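Local coordinates for Non-ribosomal peptide synthetase (Streptomyces halstedii, PDB 3WV4), which is a non-ribosomal peptide synthetase, here its N-terminal part, with the AMP-binding fold of the ANL superfamily, at residues 347-352 / 363-367; 388-393 / 422-428. The contacts are given in a common frame with arbitrary orientation. Numbering follows the deposited sequence.

Both interactions are antiparallel strand pairings in one large, branched mixed sheet of the AMP-binding fold. They come in series: interaction 1 closes at residue 367 before interaction 2 opens at 388. Their centres lie about 14 Å apart. Interaction 1 is a buried hairpin between strand 335-340 and strand 437-439. Interaction 2 pairs strand 388-393 with strands 422-425 and 427-431, which meet at a corner at residue 426. Strand 427-431 pairs with 437-439, which pairs with 362-366. Ile348 CD1 lies 4.0 Å from Thr425 CG2, and Ile348 CG1 4.1 Å from Val392 CG2. These contacts pack the hairpin against interaction 2, so side chains as well as strand 437-439 join the two parts.

Interaction 1 (347-352 / 363-367)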
ATOM      1  N   ARG A 347       0.705  -8.231   4.764  1.00 25.30           N
ATOM      2  CA  ARG A 347       2.012  -8.536   5.293  1.00 23.62           C
ATOM      3  C   ARG A 347       1.938  -9.626   6.339  1.00 23.55           C
ATOM      4  O   ARG A 347       0.916  -9.787   7.036  1.00 26.64           O
ATOM      5  CB  ARG A 347       2.714  -7.258   5.792  1.00 23.33           C
ATOM      6  CG  ARG A 347       4.160  -7.461   6.079  1.00 23.42           C
ATOM      7  CD  ARG A 347       4.994  -6.192   6.129  1.00 23.92           C
ATOM      8  NE  ARG A 347       5.082  -5.585   4.814  1.00 24.81           N
ATOM      9  CZ  ARG A 347       5.009  -4.276   4.585  1.00 28.52           C
ATOM     10  NH1 ARG A 347       4.922  -3.413   5.614  1.00 29.25           N
ATOM     11  NH2 ARG A 347       5.127  -3.811   3.351  1.00 28.35           N
ATOM     12  N   ILE A 348       2.998 -10.379   6.446  1.00 23.19           N
ATOM     13  CA  ILE A 348       2.989 -11.553   7.311  1.00 25.60           C
ATOM     14  C   ILE A 348       3.872 -11.408   8.520  1.00 24.93           C
ATOM     15  O   ILE A 348       3.448 -11.762   9.647  1.00 27.27           O
ATOM     16  CB  ILE A 348       3.425 -12.805   6.530  1.00 25.51           C
ATOM     17  CG1 ILE A 348       2.280 -13.051   5.557  1.00 27.29           C
ATOM     18  CG2 ILE A 348       3.642 -13.984   7.470  1.00 26.17           C
ATOM     19  CD1 ILE A 348       2.439 -14.060   4.448  1.00 27.90           C
ATOM     20  N   SER A 349       5.101 -10.979   8.291  1.00 23.96           N
ATOM     21  CA  SER A 349       6.071 -10.905   9.353  1.00 23.80           C
ATOM     22  C   SER A 349       6.930  -9.697   9.148  1.00 24.51           C
ATOM     23  O   SER A 349       7.133  -9.226   7.985  1.00 25.41           O
ATOM     24  CB  SER A 349       6.972 -12.135   9.387  1.00 24.92           C
ATOM     25  OG  SER A 349       7.835 -12.159   8.219  1.00 26.02           O
ATOM     26  N   ILE A 350       7.404  -9.170  10.271  1.00 24.10           N
ATOM     27  CA  ILE A 350       8.370  -8.078  10.301  1.00 25.72           C
ATOM     28  C   ILE A 350       9.406  -8.355  11.382  1.00 25.88           C
ATOM     29  O   ILE A 350       9.065  -8.815  12.428  1.00 25.19           O
ATOM     30  CB  ILE A 350       7.691  -6.705  10.607  1.00 24.82           C
ATOM     31  CG1 ILE A 350       6.690  -6.365   9.542  1.00 24.25           C
ATOM     32  CG2 ILE A 350       8.754  -5.618  10.745  1.00 24.06           C
ATOM     33  CD1 ILE A 350       5.978  -5.023   9.813  1.00 26.91           C
ATOM     34  N   MET A 351      10.676  -8.160  11.057  1.00 27.80           N
ATOM     35  CA  MET A 351      11.724  -8.253  12.009  1.00 27.56           C
ATOM     36  C   MET A 351      11.754  -6.940  12.729  1.00 27.08           C
ATOM     37  O   MET A 351      11.934  -5.880  12.128  1.00 25.69           O
ATOM     38  CB  MET A 351      13.077  -8.433  11.366  1.00 28.35           C
ATOM     39  CG  MET A 351      14.172  -8.754  12.373  1.00 31.53           C
ATOM     40  SD  MET A 351      13.835 -10.301  13.336  1.00 31.69           S
ATOM     41  CE  MET A 351      14.684 -11.529  12.439  1.00 36.95           C
ATOM     42  N   PRO A 352      11.634  -6.997  14.047  1.00 26.98           N
ATOM     43  CA  PRO A 352      11.655  -5.717  14.742  1.00 24.36           C
ATOM     44  C   PRO A 352      12.969  -4.956  14.539  1.00 23.32           C
ATOM     45  O   PRO A 352      14.020  -5.568  14.654  1.00 23.30           O
ATOM     46  CB  PRO A 352      11.498  -6.126  16.218  1.00 24.68           C
ATOM     47  CG  PRO A 352      10.696  -7.366  16.187  1.00 24.66           C
ATOM     48  CD  PRO A 352      11.115  -8.094  14.900  1.00 25.78           C
ATOM     49  N   VAL A 363      12.751 -13.808   8.512  1.00 28.32           N
ATOM     50  CA  VAL A 363      11.961 -12.684   8.029  1.00 27.66           C
ATOM     51  C   VAL A 363      11.050 -12.087   9.143  1.00 26.29           C
ATOM     52  O   VAL A 363      10.008 -11.458   8.879  1.00 25.22           O
ATOM     53  CB  VAL A 363      11.087 -13.076   6.814  1.00 27.25           C
ATOM     54  CG1 VAL A 363      11.971 -13.290   5.597  1.00 29.41           C
ATOM     55  CG2 VAL A 363      10.209 -14.288   7.098  1.00 26.40           C
ATOM     56  N   GLY A 364      11.411 -12.355  10.376  1.00 27.42           N
ATOM     57  CA  GLY A 364      10.787 -11.676  11.525  1.00 28.24           C
ATOM     58  C   GLY A 364       9.657 -12.390  12.196  1.00 27.80           C
ATOM     59  O   GLY A 364       9.456 -13.631  12.045  1.00 26.00           O
ATOM     60  N   LEU A 365       8.897 -11.606  12.961  1.00 27.30           N
ATOM     61  CA  LEU A 365       7.826 -12.137  13.818  1.00 25.37           C
ATOM     62  C   LEU A 365       6.526 -11.799  13.159  1.00 25.32           C
ATOM     63  O   LEU A 365       6.473 -10.852  12.424  1.00 24.72           O
ATOM     64  CB  LEU A 365       7.903 -11.464  15.169  1.00 25.53           C
ATOM     65  CG  LEU A 365       9.118 -11.816  15.999  1.00 23.95           C
ATOM     66  CD1 LEU A 365       9.308 -10.829  17.132  1.00 23.47           C
ATOM     67  CD2 LEU A 365       8.945 -13.226  16.549  1.00 24.82           C
ATOM     68  N   PRO A 366       5.460 -12.574  13.426  1.00 27.53           N
ATOM     69  CA  PRO A 366       4.132 -12.231  12.946  1.00 26.34           C
ATOM     70  C   PRO A 366       3.777 -10.805  13.262  1.00 25.66           C
ATOM     71  O   PRO A 366       4.294 -10.242  14.209  1.00 24.01           O
ATOM     72  CB  PRO A 366       3.207 -13.094  13.775  1.00 28.21           C
ATOM     73  CG  PRO A 366       4.045 -14.120  14.442  1.00 28.50           C
ATOM     74  CD  PRO A 366       5.443 -13.607  14.481  1.00 26.78           C
ATOM     75  N   LEU A 367       2.901 -10.229  12.464  1.00 26.42           N
ATOM     76  CA  LEU A 367       2.409  -8.895  12.727  1.00 27.91           C
ATOM     77  C   LEU A 367       1.666  -8.958  14.044  1.00 29.39           C
ATOM     78  O   LEU A 367       1.032  -9.982  14.380  1.00 28.46           O
ATOM     79  CB  LEU A 367       1.441  -8.464  11.671  1.00 30.29           C
ATOM     80  CG  LEU A 367       1.871  -8.117  10.238  1.00 31.49           C
ATOM     81  CD1 LEU A 367       0.826  -7.192   9.628  1.00 32.40           C
ATOM     82  CD2 LEU A 367       3.227  -7.465  10.147  1.00 32.36           C
TER
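This is a beta hairpin of short antiparallel strands in the mixed sheet of the AMP-binding fold. Ile350 and Leu365 form the hydrogen-bonded pair. Ile350 N donates to Leu365 O at 2.9 Å, and Leu365 N donates to Ile350 O at 2.8 Å. Ser349 and Pro366 form the adjacent non-hydrogen-bonded pair. Leu367 N extends the ladder with a longer bond to Ile348 O, 3.3 Å. The same carbonyl O of Ile348 also takes a CA-H...O contact from Pro366 CA at 3.4 Å.

The other edge of 347-352 meets strand 335-340. There Ile348 and Ser349 both face Tyr340, a classic beta bulge. Gly364 crosses close to Met351, with CA atoms 3.6 Å apart. A CB on Gly364 would clash with Ile350 C and Met351 N, and its positive phi also suits glycine.

Apolar contacts complete the hairpin. Ile350 CG1 packs on Leu367 CD2 at 3.7 Å, and both side chains reach helix 215-229. Pro352 CG meets Leu365 CD1 at 3.8 Å.

One side chain bonds to the backbone across the strands: with chi1 in the p well, Ser349 OG donates to Val363 O over a very short 2.4 Å.

Interaction 2 (388-393 / 422-428); sequences GEITVT and RLHTGDY
An antiparallel strand pair with a beta bulge joins 388-393 to 422-428 within the large mixed sheet, with strand 371-375 beyond 388-393. Strands 388-393 and 422-425 are extended, their axes 4.7 Å apart at 153°. Val392 and Leu423 are the hydrogen-bonded pair: Val392 N to Leu423 O 2.9 Å, Leu423 N to Val392 O 2.8 Å. Thr391-His424 and Glu389-Tyr428 are non-hydrogen-bonded pairs, CA atoms 4.7 and 4.5 Å apart. Between them the register shifts by two, where the chain turns a corner at Gly426 (phi 75°, psi 7°). Glu389, Thr391, His424 and Tyr428 lie on one face; Val392 and Leu423 lie on the other, CB atoms 4.2 Å apart.

Several polar groups of the corner have partners. Ile390 O accepts from Thr425 N (3.2 Å) and Thr425 OG1 (2.8 Å). Thr425 O accepts from Gln342 NE2. Thr425 is p, and its OG1 accepts from Asp427 N at 2.8 Å, an ST turn. Asp427 O takes Ile390 N at 2.9 Å; Asp427 OD2 bonds to Tyr340 OH.

Glu389, extended (chi1 and chi2 t), shares its carboxylate: OE2 accepts from Gly426 N at 2.9 Å. Thr391 OG1 bonds to Glu373 O, and Arg422 NH1 forms a salt bridge with Glu373 OE1. Thr391 CG2 makes a CH-pi contact over the His424 ring, 4.1 Å from its centroid. At that ring's edge, His424 (chi1 m) donates from ND1 to Glu389 OE1 at 3.2 Å.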
ATOM      1  N   GLY A 388       7.006 -26.781   6.849  1.00 43.72           N
ATOM      2  CA  GLY A 388       5.613 -26.965   6.414  1.00 39.13           C
ATOM      3  C   GLY A 388       5.101 -25.749   5.694  1.00 38.22           C
ATOM      4  O   GLY A 388       5.840 -24.807   5.442  1.00 37.38           O
ATOM      5  N   GLU A 389       3.825 -25.773   5.354  1.00 40.85           N
ATOM      6  CA  GLU A 389       3.224 -24.646   4.707  1.00 40.39           C
ATOM      7  C   GLU A 389       2.992 -23.495   5.690  1.00 37.85           C
ATOM      8  O   GLU A 389       2.310 -23.629   6.713  1.00 35.53           O
ATOM      9  CB  GLU A 389       1.913 -24.987   4.045  1.00 40.38           C
ATOM     10  CG  GLU A 389       1.495 -23.844   3.180  1.00 41.44           C
ATOM     11  CD  GLU A 389       0.196 -24.086   2.460  1.00 45.06           C
ATOM     12  OE1 GLU A 389      -0.499 -25.070   2.851  1.00 43.96           O
ATOM     13  OE2 GLU A 389      -0.130 -23.244   1.564  1.00 41.61           O
ATOM     14  N   ILE A 390       3.530 -22.346   5.323  1.00 36.57           N
ATOM     15  CA  ILE A 390       3.290 -21.118   6.102  1.00 35.38           C
ATOM     16  C   ILE A 390       1.831 -20.750   5.946  1.00 35.25           C
ATOM     17  O   ILE A 390       1.351 -20.515   4.825  1.00 33.15           O
ATOM     18  CB  ILE A 390       4.212 -19.980   5.632  1.00 35.23           C
ATOM     19  CG1 ILE A 390       5.664 -20.334   5.989  1.00 33.33           C
ATOM     20  CG2 ILE A 390       3.835 -18.650   6.277  1.00 36.51           C
ATOM     21  CD1 ILE A 390       6.643 -19.592   5.123  1.00 35.61           C
ATOM     22  N   THR A 391       1.134 -20.695   7.071  1.00 32.31           N
ATOM     23  CA  THR A 391      -0.266 -20.295   7.024  1.00 34.46           C
ATOM     24  C   THR A 391      -0.427 -19.151   8.007  1.00 33.42           C
ATOM     25  O   THR A 391       0.399 -18.992   8.893  1.00 31.43           O
ATOM     26  CB  THR A 391      -1.293 -21.413   7.300  1.00 36.07           C
ATOM     27  OG1 THR A 391      -1.374 -21.685   8.711  1.00 39.99           O
ATOM     28  CG2 THR A 391      -0.929 -22.666   6.528  1.00 35.65           C
ATOM     29  N   VAL A 392      -1.505 -18.383   7.823  1.00 34.45           N
ATOM     30  CA  VAL A 392      -1.727 -17.136   8.514  1.00 35.25           C
ATOM     31  C   VAL A 392      -3.186 -16.960   8.897  1.00 35.47           C
ATOM     32  O   VAL A 392      -4.094 -17.214   8.098  1.00 39.04           O
ATOM     33  CB  VAL A 392      -1.370 -15.986   7.579  1.00 36.50           C
ATOM     34  CG1 VAL A 392      -1.699 -14.654   8.205  1.00 33.91           C
ATOM     35  CG2 VAL A 392       0.104 -16.076   7.201  1.00 37.35           C
ATOM     36  N   THR A 393      -3.402 -16.447  10.081  1.00 33.55           N
ATOM     37  CA  THR A 393      -4.734 -16.147  10.551  1.00 35.68           C
ATOM     38  C   THR A 393      -4.780 -14.747  11.197  1.00 33.30           C
ATOM     39  O   THR A 393      -3.869 -14.359  11.888  1.00 32.57           O
ATOM     40  CB  THR A 393      -5.110 -17.269  11.549  1.00 37.86           C
ATOM     41  OG1 THR A 393      -5.287 -18.480  10.803  1.00 41.24           O
ATOM     42  CG2 THR A 393      -6.366 -16.946  12.264  1.00 39.89           C
ATOM     43  N   ARG A 422      -8.323 -18.885   7.339  1.00 49.28           N
ATOM     44  CA  ARG A 422      -6.899 -19.267   7.322  1.00 46.02           C
ATOM     45  C   ARG A 422      -6.314 -19.150   5.952  1.00 42.30           C
ATOM     46  O   ARG A 422      -6.785 -19.787   5.009  1.00 38.41           O
ATOM     47  CB  ARG A 422      -6.658 -20.663   7.874  1.00 49.86           C
ATOM     48  CG  ARG A 422      -5.253 -21.209   7.593  1.00 54.59           C
ATOM     49  CD  ARG A 422      -4.674 -22.011   8.750  1.00 58.84           C
ATOM     50  NE  ARG A 422      -5.699 -22.707   9.513  1.00 67.12           N
ATOM     51  CZ  ARG A 422      -5.634 -22.957  10.816  1.00 72.63           C
ATOM     52  NH1 ARG A 422      -4.579 -22.565  11.516  1.00 72.23           N
ATOM     53  NH2 ARG A 422      -6.641 -23.597  11.419  1.00 76.70           N
ATOM     54  N   LEU A 423      -5.310 -18.286   5.818  1.00 38.37           N
ATOM     55  CA  LEU A 423      -4.653 -18.111   4.524  1.00 38.93           C
ATOM     56  C   LEU A 423      -3.539 -19.103   4.393  1.00 38.92           C
ATOM     57  O   LEU A 423      -2.651 -19.158   5.235  1.00 38.26           O
ATOM     58  CB  LEU A 423      -4.060 -16.703   4.377  1.00 36.35           C
ATOM     59  CG  LEU A 423      -3.173 -16.485   3.169  1.00 36.02           C
ATOM     60  CD1 LEU A 423      -4.023 -16.506   1.908  1.00 35.74           C
ATOM     61  CD2 LEU A 423      -2.349 -15.196   3.319  1.00 35.31           C
ATOM     62  N   HIS A 424      -3.566 -19.859   3.305  1.00 42.33           N
ATOM     63  CA  HIS A 424      -2.498 -20.797   2.963  1.00 41.41           C
ATOM     64  C   HIS A 424      -1.659 -20.155   1.895  1.00 41.12           C
ATOM     65  O   HIS A 424      -2.135 -19.925   0.780  1.00 41.27           O
ATOM     66  CB  HIS A 424      -3.115 -22.118   2.447  1.00 45.31           C
ATOM     67  CG  HIS A 424      -3.825 -22.899   3.505  1.00 45.10           C
ATOM     68  ND1 HIS A 424      -3.321 -24.071   4.036  1.00 46.51           N
ATOM     69  CD2 HIS A 424      -4.997 -22.672   4.138  1.00 47.42           C
ATOM     70  CE1 HIS A 424      -4.152 -24.523   4.956  1.00 47.90           C
ATOM     71  NE2 HIS A 424      -5.175 -23.693   5.037  1.00 48.67           N
ATOM     72  N   THR A 425      -0.401 -19.871   2.211  1.00 37.90           N
ATOM     73  CA  THR A 425       0.405 -19.016   1.356  1.00 37.97           C
ATOM     74  C   THR A 425       1.062 -19.717   0.170  1.00 39.63           C
ATOM     75  O   THR A 425       1.528 -19.057  -0.765  1.00 40.62           O
ATOM     76  CB  THR A 425       1.573 -18.424   2.156  1.00 35.67           C
ATOM     77  OG1 THR A 425       2.470 -19.481   2.520  1.00 35.79           O
ATOM     78  CG2 THR A 425       1.066 -17.664   3.420  1.00 35.81           C
ATOM     79  N   GLY A 426       1.218 -21.037   0.255  1.00 38.83           N
ATOM     80  CA  GLY A 426       1.979 -21.764  -0.735  1.00 39.86           C
ATOM     81  C   GLY A 426       3.460 -21.554  -0.546  1.00 39.42           C
ATOM     82  O   GLY A 426       4.252 -21.984  -1.354  1.00 38.68           O
ATOM     83  N   ASP A 427       3.864 -20.891   0.524  1.00 38.04           N
ATOM     84  CA  ASP A 427       5.283 -20.814   0.827  1.00 37.55           C
ATOM     85  C   ASP A 427       5.561 -21.838   1.923  1.00 36.65           C
ATOM     86  O   ASP A 427       4.677 -22.175   2.715  1.00 37.53           O
ATOM     87  CB  ASP A 427       5.681 -19.405   1.242  1.00 37.90           C
ATOM     88  CG  ASP A 427       5.665 -18.403   0.071  1.00 40.83           C
ATOM     89  OD1 ASP A 427       5.901 -18.803  -1.087  1.00 38.33           O
ATOM     90  OD2 ASP A 427       5.418 -17.203   0.340  1.00 40.40           O
ATOM     91  N   TYR A 428       6.797 -22.307   1.992  1.00 36.57           N
ATOM     92  CA  TYR A 428       7.163 -23.275   3.010  1.00 38.38           C
ATOM     93  C   TYR A 428       8.250 -22.711   3.914  1.00 35.97           C
ATOM     94  O   TYR A 428       9.150 -22.023   3.475  1.00 36.56           O
ATOM     95  CB  TYR A 428       7.625 -24.596   2.349  1.00 39.03           C
ATOM     96  CG  TYR A 428       6.494 -25.309   1.790  1.00 41.93           C
ATOM     97  CD1 TYR A 428       5.939 -26.402   2.447  1.00 44.66           C
ATOM     98  CD2 TYR A 428       5.950 -24.914   0.579  1.00 43.40           C
ATOM     99  CE1 TYR A 428       4.859 -27.056   1.900  1.00 44.38           C
ATOM    100  CE2 TYR A 428       4.877 -25.566   0.042  1.00 44.75           C
ATOM    101  CZ  TYR A 428       4.347 -26.630   0.704  1.00 44.46           C
ATOM    102  OH  TYR A 428       3.281 -27.277   0.133  1.00 49.91           O
TER